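Local coordinates for protein myosin-17 (Arabidopsis thaliana, PDB 7KFL) that is a plant class XI myosin motor protein whose globular tail, the cargo-binding domain described here, probably recognises the cargo carried along actin, at residues 169-174 and 244-249; 236-241 and 384-389; 44-47 and 53-56. All blocks are in the same frame, centred on the assembly; numbering follows the deposited sequence.

Contact 1: residues 169-174 and 244-249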
# COMPACT_ATOMS: atom_id res chain seq x y z
N MET A 169 -2.05 1.93 -8.43
CA MET A 169 -2.00 0.82 -9.43
C MET A 169 -1.01 -0.26 -8.98
O MET A 169 -1.34 -1.45 -9.12
CB MET A 169 -1.60 1.35 -10.81
CG MET A 169 -2.76 1.96 -11.56
SD MET A 169 -2.24 3.15 -12.82
CE MET A 169 -1.89 2.06 -14.19
N ILE A 170 0.16 0.14 -8.46
CA ILE A 170 1.17 -0.79 -7.87
C ILE A 170 0.48 -1.58 -6.74
O ILE A 170 0.50 -2.83 -6.80
CB ILE A 170 2.43 -0.04 -7.38
CG1 ILE A 170 3.26 0.49 -8.55
CG2 ILE A 170 3.27 -0.92 -6.46
CD1 ILE A 170 4.34 1.47 -8.15
N ARG A 171 -0.10 -0.87 -5.78
CA ARG A 171 -0.80 -1.46 -4.60
C ARG A 171 -1.91 -2.40 -5.06
O ARG A 171 -1.96 -3.54 -4.56
CB ARG A 171 -1.36 -0.34 -3.71
CG ARG A 171 -2.23 -0.83 -2.56
CD ARG A 171 -3.07 0.30 -1.98
NE ARG A 171 -4.07 0.76 -2.93
CZ ARG A 171 -4.78 1.87 -2.81
NH1 ARG A 171 -4.62 2.67 -1.76
NH2 ARG A 171 -5.66 2.19 -3.74
N ASP A 172 -2.77 -1.95 -5.97
CA ASP A 172 -3.96 -2.71 -6.45
C ASP A 172 -3.48 -3.93 -7.26
O ASP A 172 -4.09 -5.00 -7.11
CB ASP A 172 -4.95 -1.80 -7.18
CG ASP A 172 -5.69 -0.82 -6.27
OD1 ASP A 172 -5.55 -0.92 -5.03
OD2 ASP A 172 -6.41 0.05 -6.81
N ASN A 173 -2.42 -3.78 -8.07
CA ASN A 173 -1.80 -4.90 -8.84
C ASN A 173 -1.33 -6.00 -7.87
O ASN A 173 -1.55 -7.19 -8.19
CB ASN A 173 -0.62 -4.44 -9.70
CG ASN A 173 -1.02 -3.78 -10.99
OD1 ASN A 173 -2.21 -3.65 -11.30
ND2 ASN A 173 -0.04 -3.34 -11.77
N LEU A 174 -0.70 -5.62 -6.76
CA LEU A 174 -0.22 -6.55 -5.70
C LEU A 174 -1.42 -7.22 -5.02
O LEU A 174 -1.36 -8.44 -4.80
CB LEU A 174 0.65 -5.77 -4.71
CG LEU A 174 1.19 -6.55 -3.51
CD1 LEU A 174 1.79 -7.89 -3.92
CD2 LEU A 174 2.22 -5.73 -2.76
N THR A 244 1.85 -1.53 4.27
CA THR A 244 0.92 -1.27 5.41
C THR A 244 -0.52 -1.36 4.92
O THR A 244 -1.33 -2.01 5.60
CB THR A 244 1.21 0.09 6.08
OG1 THR A 244 2.57 0.10 6.51
CG2 THR A 244 0.30 0.36 7.26
N GLN A 245 -0.83 -0.76 3.76
CA GLN A 245 -2.17 -0.79 3.13
C GLN A 245 -2.48 -2.21 2.62
O GLN A 245 -3.67 -2.58 2.61
CB GLN A 245 -2.26 0.23 1.99
CG GLN A 245 -2.31 1.67 2.48
CD GLN A 245 -2.92 2.62 1.48
OE1 GLN A 245 -2.79 2.45 0.27
NE2 GLN A 245 -3.60 3.64 1.99
N ILE A 246 -1.47 -2.98 2.22
CA ILE A 246 -1.62 -4.37 1.69
C ILE A 246 -1.87 -5.34 2.85
O ILE A 246 -2.70 -6.25 2.68
CB ILE A 246 -0.40 -4.77 0.84
CG1 ILE A 246 -0.38 -4.02 -0.49
CG2 ILE A 246 -0.34 -6.28 0.64
CD1 ILE A 246 -1.35 -4.56 -1.52
N PHE A 247 -1.17 -5.17 3.98
CA PHE A 247 -1.35 -6.01 5.20
C PHE A 247 -2.74 -5.72 5.80
O PHE A 247 -3.37 -6.67 6.31
CB PHE A 247 -0.21 -5.80 6.19
CG PHE A 247 0.95 -6.75 6.00
CD1 PHE A 247 1.64 -6.80 4.80
CD2 PHE A 247 1.34 -7.61 7.02
CE1 PHE A 247 2.70 -7.68 4.62
CE2 PHE A 247 2.40 -8.49 6.84
CZ PHE A 247 3.07 -8.52 5.64
N SER A 248 -3.19 -4.47 5.72
CA SER A 248 -4.59 -4.05 5.98
C SER A 248 -5.55 -4.96 5.20
O SER A 248 -6.46 -5.53 5.83
CB SER A 248 -4.80 -2.59 5.64
OG SER A 248 -6.08 -2.37 5.07
N PHE A 249 -5.34 -5.10 3.89
CA PHE A 249 -6.14 -5.96 2.98
C PHE A 249 -6.10 -7.42 3.46
O PHE A 249 -7.17 -8.05 3.53
CB PHE A 249 -5.63 -5.81 1.54
CG PHE A 249 -6.16 -6.83 0.56
CD1 PHE A 249 -7.44 -6.72 0.04
CD2 PHE A 249 -5.36 -7.88 0.15
CE1 PHE A 249 -7.91 -7.65 -0.87
CE2 PHE A 249 -5.84 -8.82 -0.76
CZ PHE A 249 -7.12 -8.70 -1.27
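Arg-171 on helix 150-186 reaches across to Gln-245 on helix 236-260 and gives it one hydrogen bond, NH1 to OE1, 2.7 Å long and nearly straight at 165°. The amide oxygen sits at the guanidinium edge, almost in its plane, but NH1 is tilted well out of the carbonyl plane of Gln-245. Arg-171 leaves its helix with CG trans to the backbone N and runs on extended, which brings CD 3.1 Å from Gln-245 OE1; the bend at chi3 (67°) then turns NE back to Asp-172 OD1 of its own helix, a salt bridge of 3.1 Å that meets the carboxylate from above its plane. Gln-245 stretches out beyond CG to present its oxygen. Beside this polar pair, Ile-246 fills the space between the helices with CD1: the methyl lies 3.8 Å from Leu-174 CG and 3.3 Å from the backbone O of Arg-171, while Ile-246 CG1 touches Leu-174 CD2. The short helix segments run roughly parallel, crossing at -32° with axes 10.3 Å apart, a helix-on-helix packing near the middle of the elongated, mainly helical tail domain. Leu-222 and Tyr-225 of helix 205-231 cover the apolar side; on the polar side Gln-245 NE2 bonds the carbonyl of Ser-383 in the C-terminal segment. With an alanine here instead of Arg-171, Gln-245 OE1 would probably lose its strong donor, keeping the weak bond from Tyr-167 OH, and Asp-172 its ionic mate. The chemistry is thus divided: branched carbons close the interface on one side, and on the other a buried arginine, its charge probably offset by Asp-172, is held between the two helices and weakly by the carbonyls of Ser-382 and Ser-383.

Contact 2: residues 236-241 and 384-389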
# COMPACT_ATOMS: atom_id res chain seq x y z
N PRO A 236 11.69 4.95 0.61
CA PRO A 236 11.20 3.98 1.58
C PRO A 236 9.83 4.33 2.19
O PRO A 236 9.02 3.44 2.35
CB PRO A 236 12.29 3.99 2.66
CG PRO A 236 13.55 4.32 1.90
CD PRO A 236 13.12 5.27 0.81
N PHE A 237 9.61 5.62 2.48
CA PHE A 237 8.35 6.19 3.03
C PHE A 237 7.15 5.71 2.21
O PHE A 237 6.17 5.22 2.81
CB PHE A 237 8.43 7.72 3.06
CG PHE A 237 7.16 8.41 3.49
CD1 PHE A 237 6.15 8.68 2.58
CD2 PHE A 237 6.97 8.77 4.82
CE1 PHE A 237 4.98 9.30 2.98
CE2 PHE A 237 5.80 9.40 5.22
CZ PHE A 237 4.81 9.67 4.30
N LEU A 238 7.21 5.85 0.89
CA LEU A 238 6.11 5.45 -0.04
C LEU A 238 5.94 3.93 -0.02
O LEU A 238 4.79 3.48 -0.14
CB LEU A 238 6.41 5.94 -1.47
CG LEU A 238 5.98 7.36 -1.80
CD1 LEU A 238 5.90 7.55 -3.31
CD2 LEU A 238 4.64 7.71 -1.17
N VAL A 239 7.03 3.18 0.13
CA VAL A 239 7.01 1.68 0.15
C VAL A 239 6.38 1.22 1.47
O VAL A 239 5.60 0.25 1.44
CB VAL A 239 8.42 1.09 -0.07
CG1 VAL A 239 8.41 -0.43 -0.02
CG2 VAL A 239 9.04 1.57 -1.37
N ARG A 240 6.71 1.89 2.58
CA ARG A 240 6.11 1.65 3.92
C ARG A 240 4.58 1.74 3.83
O ARG A 240 3.90 0.89 4.44
CB ARG A 240 6.62 2.65 4.96
CG ARG A 240 8.04 2.37 5.45
CD ARG A 240 8.34 3.01 6.79
NE ARG A 240 8.54 4.45 6.69
CZ ARG A 240 9.65 5.05 6.24
NH1 ARG A 240 10.68 4.34 5.82
NH2 ARG A 240 9.71 6.37 6.20
N LYS A 241 4.05 2.74 3.11
CA LYS A 241 2.59 2.95 2.93
C LYS A 241 2.00 1.74 2.20
O LYS A 241 1.06 1.14 2.74
CB LYS A 241 2.28 4.23 2.15
CG LYS A 241 2.78 5.53 2.77
CD LYS A 241 2.66 5.61 4.28
CE LYS A 241 3.08 6.96 4.81
NZ LYS A 241 2.76 7.12 6.25
N ILE A 384 -5.48 7.26 -0.32
CA ILE A 384 -4.09 7.77 -0.52
C ILE A 384 -3.59 8.21 0.86
O ILE A 384 -4.11 9.17 1.43
CB ILE A 384 -4.05 8.90 -1.57
CG1 ILE A 384 -3.92 8.35 -3.00
CG2 ILE A 384 -2.93 9.90 -1.28
CD1 ILE A 384 -4.94 7.30 -3.37
N PRO A 385 -2.61 7.50 1.46
CA PRO A 385 -2.19 7.77 2.83
C PRO A 385 -1.04 8.78 2.99
O PRO A 385 -0.38 8.74 4.01
CB PRO A 385 -1.74 6.37 3.27
CG PRO A 385 -1.06 5.83 2.03
CD PRO A 385 -1.87 6.37 0.87
N PHE A 386 -0.85 9.67 2.01
CA PHE A 386 0.27 10.65 1.98
C PHE A 386 -0.12 11.91 1.21
O PHE A 386 -0.96 11.83 0.28
CB PHE A 386 1.51 10.02 1.33
CG PHE A 386 1.31 9.57 -0.09
CD1 PHE A 386 1.49 10.46 -1.15
CD2 PHE A 386 0.95 8.27 -0.38
CE1 PHE A 386 1.30 10.04 -2.46
CE2 PHE A 386 0.76 7.85 -1.69
CZ PHE A 386 0.94 8.74 -2.73
N THR A 387 0.49 13.04 1.58
CA THR A 387 0.47 14.33 0.84
C THR A 387 1.89 14.61 0.32
O THR A 387 2.84 14.01 0.85
CB THR A 387 -0.05 15.46 1.74
OG1 THR A 387 0.78 15.53 2.89
CG2 THR A 387 -1.49 15.25 2.15
N VAL A 388 2.01 15.48 -0.69
CA VAL A 388 3.31 15.83 -1.34
C VAL A 388 4.25 16.44 -0.29
O VAL A 388 5.48 16.25 -0.42
CB VAL A 388 3.11 16.78 -2.54
CG1 VAL A 388 4.43 17.28 -3.12
CG2 VAL A 388 2.28 16.13 -3.64
N GLU A 389 3.70 17.13 0.72
CA GLU A 389 4.45 17.74 1.85
C GLU A 389 5.05 16.63 2.73
O GLU A 389 6.21 16.80 3.15
CB GLU A 389 3.53 18.66 2.65
CG GLU A 389 4.24 19.43 3.76
CD GLU A 389 5.30 20.42 3.31
OE1 GLU A 389 5.31 20.79 2.12
OE2 GLU A 389 6.12 20.83 4.16
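The ring of Phe-386 takes Leu-238 CD2 over one face and Ile-384 CG2, from its own segment, over the opposite one. The leucine methyl makes a CH-pi contact, 3.8 Å from the ring centroid and only 10° off the normal. Phe-237 meets the same residue differently: its ring edge, at CE1, faces Phe-386 CB at 3.9 Å, nearly in plane, while the chain of Lys-241, bent at chi2 (-38°) and then extended, lays CE over one of its faces, offset toward the rim. Phe-386 CG stands between its backbone N and carbonyl carbon (chi1 61°), which sends the ring to the Leu-238 side. Residues 384-387 are loop in the C-terminal tail of the chain, laid across the first turns of helix 236-260, with Thr-387 at the N-cap position of the short helix 388-393. Tyr-167 of helix 150-186 meets Phe-386 edge-to-face, so the tail is packed against two helices at once. Farther along, Lys-241 and Pro-385 slide past each other in opposite directions, Lys-241 CB lying 3.7 Å from Pro-385 CG. Ile-391 of helix 388-393 touches both Leu-238 and Phe-386.

Contact 3: residues 44-47 and 53-56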
# COMPACT_ATOMS: atom_id res chain seq x y z
N ARG A 44 13.04 28.25 -18.47
CA ARG A 44 12.20 29.10 -17.59
C ARG A 44 10.72 28.80 -17.86
O ARG A 44 9.92 29.75 -17.92
CB ARG A 44 12.55 30.59 -17.79
CG ARG A 44 14.01 30.92 -17.57
CD ARG A 44 14.36 32.34 -18.00
NE ARG A 44 13.63 33.36 -17.25
CZ ARG A 44 14.03 33.91 -16.11
NH1 ARG A 44 15.18 33.56 -15.54
NH2 ARG A 44 13.27 34.83 -15.53
N SER A 45 10.38 27.51 -18.01
CA SER A 45 9.02 27.01 -18.35
C SER A 45 8.07 27.19 -17.17
O SER A 45 6.84 27.17 -17.39
CB SER A 45 9.07 25.57 -18.79
OG SER A 45 9.75 25.43 -20.03
N PHE A 46 8.60 27.36 -15.96
CA PHE A 46 7.81 27.63 -14.73
C PHE A 46 7.28 29.07 -14.76
O PHE A 46 6.31 29.35 -14.04
CB PHE A 46 8.65 27.37 -13.47
CG PHE A 46 9.10 25.94 -13.28
CD1 PHE A 46 8.21 24.89 -13.39
CD2 PHE A 46 10.42 25.66 -12.96
CE1 PHE A 46 8.63 23.58 -13.20
CE2 PHE A 46 10.84 24.35 -12.78
CZ PHE A 46 9.95 23.31 -12.90
N GLU A 47 7.88 29.94 -15.59
CA GLU A 47 7.61 31.40 -15.61
C GLU A 47 6.85 31.83 -16.88
O GLU A 47 6.49 33.02 -16.95
CB GLU A 47 8.92 32.17 -15.48
CG GLU A 47 9.50 32.14 -14.08
CD GLU A 47 10.94 32.61 -13.97
OE1 GLU A 47 11.83 31.89 -14.48
OE2 GLU A 47 11.17 33.69 -13.39
N VAL A 53 4.74 22.03 -22.84
CA VAL A 53 5.82 21.17 -22.27
C VAL A 53 5.23 20.29 -21.16
O VAL A 53 5.50 19.07 -21.17
CB VAL A 53 7.02 21.99 -21.77
CG1 VAL A 53 6.67 22.90 -20.60
CG2 VAL A 53 8.20 21.09 -21.42
N PHE A 54 4.45 20.88 -20.25
CA PHE A 54 3.89 20.20 -19.05
C PHE A 54 2.90 19.11 -19.49
O PHE A 54 3.01 17.98 -19.00
CB PHE A 54 3.23 21.21 -18.12
CG PHE A 54 4.18 22.24 -17.56
CD1 PHE A 54 5.23 21.87 -16.74
CD2 PHE A 54 4.02 23.59 -17.85
CE1 PHE A 54 6.10 22.82 -16.23
CE2 PHE A 54 4.89 24.54 -17.34
CZ PHE A 54 5.93 24.15 -16.53
N ASP A 55 1.98 19.45 -20.39
CA ASP A 55 0.98 18.52 -20.97
C ASP A 55 1.70 17.29 -21.56
O ASP A 55 1.22 16.16 -21.33
CB ASP A 55 0.13 19.19 -22.06
CG ASP A 55 -1.02 20.02 -21.53
OD1 ASP A 55 -1.31 19.93 -20.32
OD2 ASP A 55 -1.63 20.75 -22.34
N ARG A 56 2.80 17.52 -22.27
CA ARG A 56 3.53 16.47 -23.04
C ARG A 56 4.28 15.54 -22.08
O ARG A 56 4.33 14.33 -22.37
CB ARG A 56 4.46 17.14 -24.05
CG ARG A 56 3.71 17.90 -25.13
CD ARG A 56 4.39 17.86 -26.48
NE ARG A 56 4.63 16.50 -26.94
CZ ARG A 56 5.38 16.17 -27.99
NH1 ARG A 56 5.97 17.12 -28.71
NH2 ARG A 56 5.54 14.90 -28.32
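Ring contact joins Phe-46 to Phe-54, whose side chains cross at about a right angle. Phe-54 presents its edge: CZ lies 4.0 Å from Phe-46 CD1, and CE1 is as near to Phe-46 CE1. The CB of Phe-46 starts away from helix 53-65, but CG lies trans to the carbonyl carbon (chi1 -63°), which swings the ring back to Phe-54. A polar-aromatic contact comes next, with the backbone O of Ser-45 at the same ring edge, 3.3 Å from Phe-54 CZ. The aliphatic contacts are made by Val-53, whose CG1 stands 4.0 Å from Ser-45 CB and also lies over one face of the Phe-54 ring. The fold here is a helix-loop-helix: Arg-44 leaves helix 31-43 with positive phi, a type I beta turn from Arg-44 to Glu-47 follows, and the chain goes on to start helix 53-65. Within the turn the backbone N of Glu-47 bonds Arg-44 O at 3.1 Å. The charges of Arg-44 and Glu-47 also pair, with Glu-47 OE1 above the guanidinium face and OE2 well out of its plane, so no N-H points at OE2. Leu-40 of helix 31-43 packs on Ser-45, Phe-46, Val-53 and Phe-54, and Ala-152 of helix 150-186 touches both phenylalanines.

Along the chain contact 3 closes first, between the loop after helix 31-43 and the start of helix 53-65; contacts 1 and 2 follow and interlock, their segments alternating. Those two share helix 236-260, have centres about 13 Å apart and touch where Gln-245 NE2 meets Pro-385 CG at 3.4 Å. Contact 3 lies apart, its centre about 33 Å from that of contact 1 and about 26 Å from that of contact 2. The long helix 150-186 connects the regions: its start borders contact 3, its middle supplies contact 1 and Tyr-167 flanks contact 2. The C-terminal tail thus comes back to the middle of this elongated, cargo-binding helical domain.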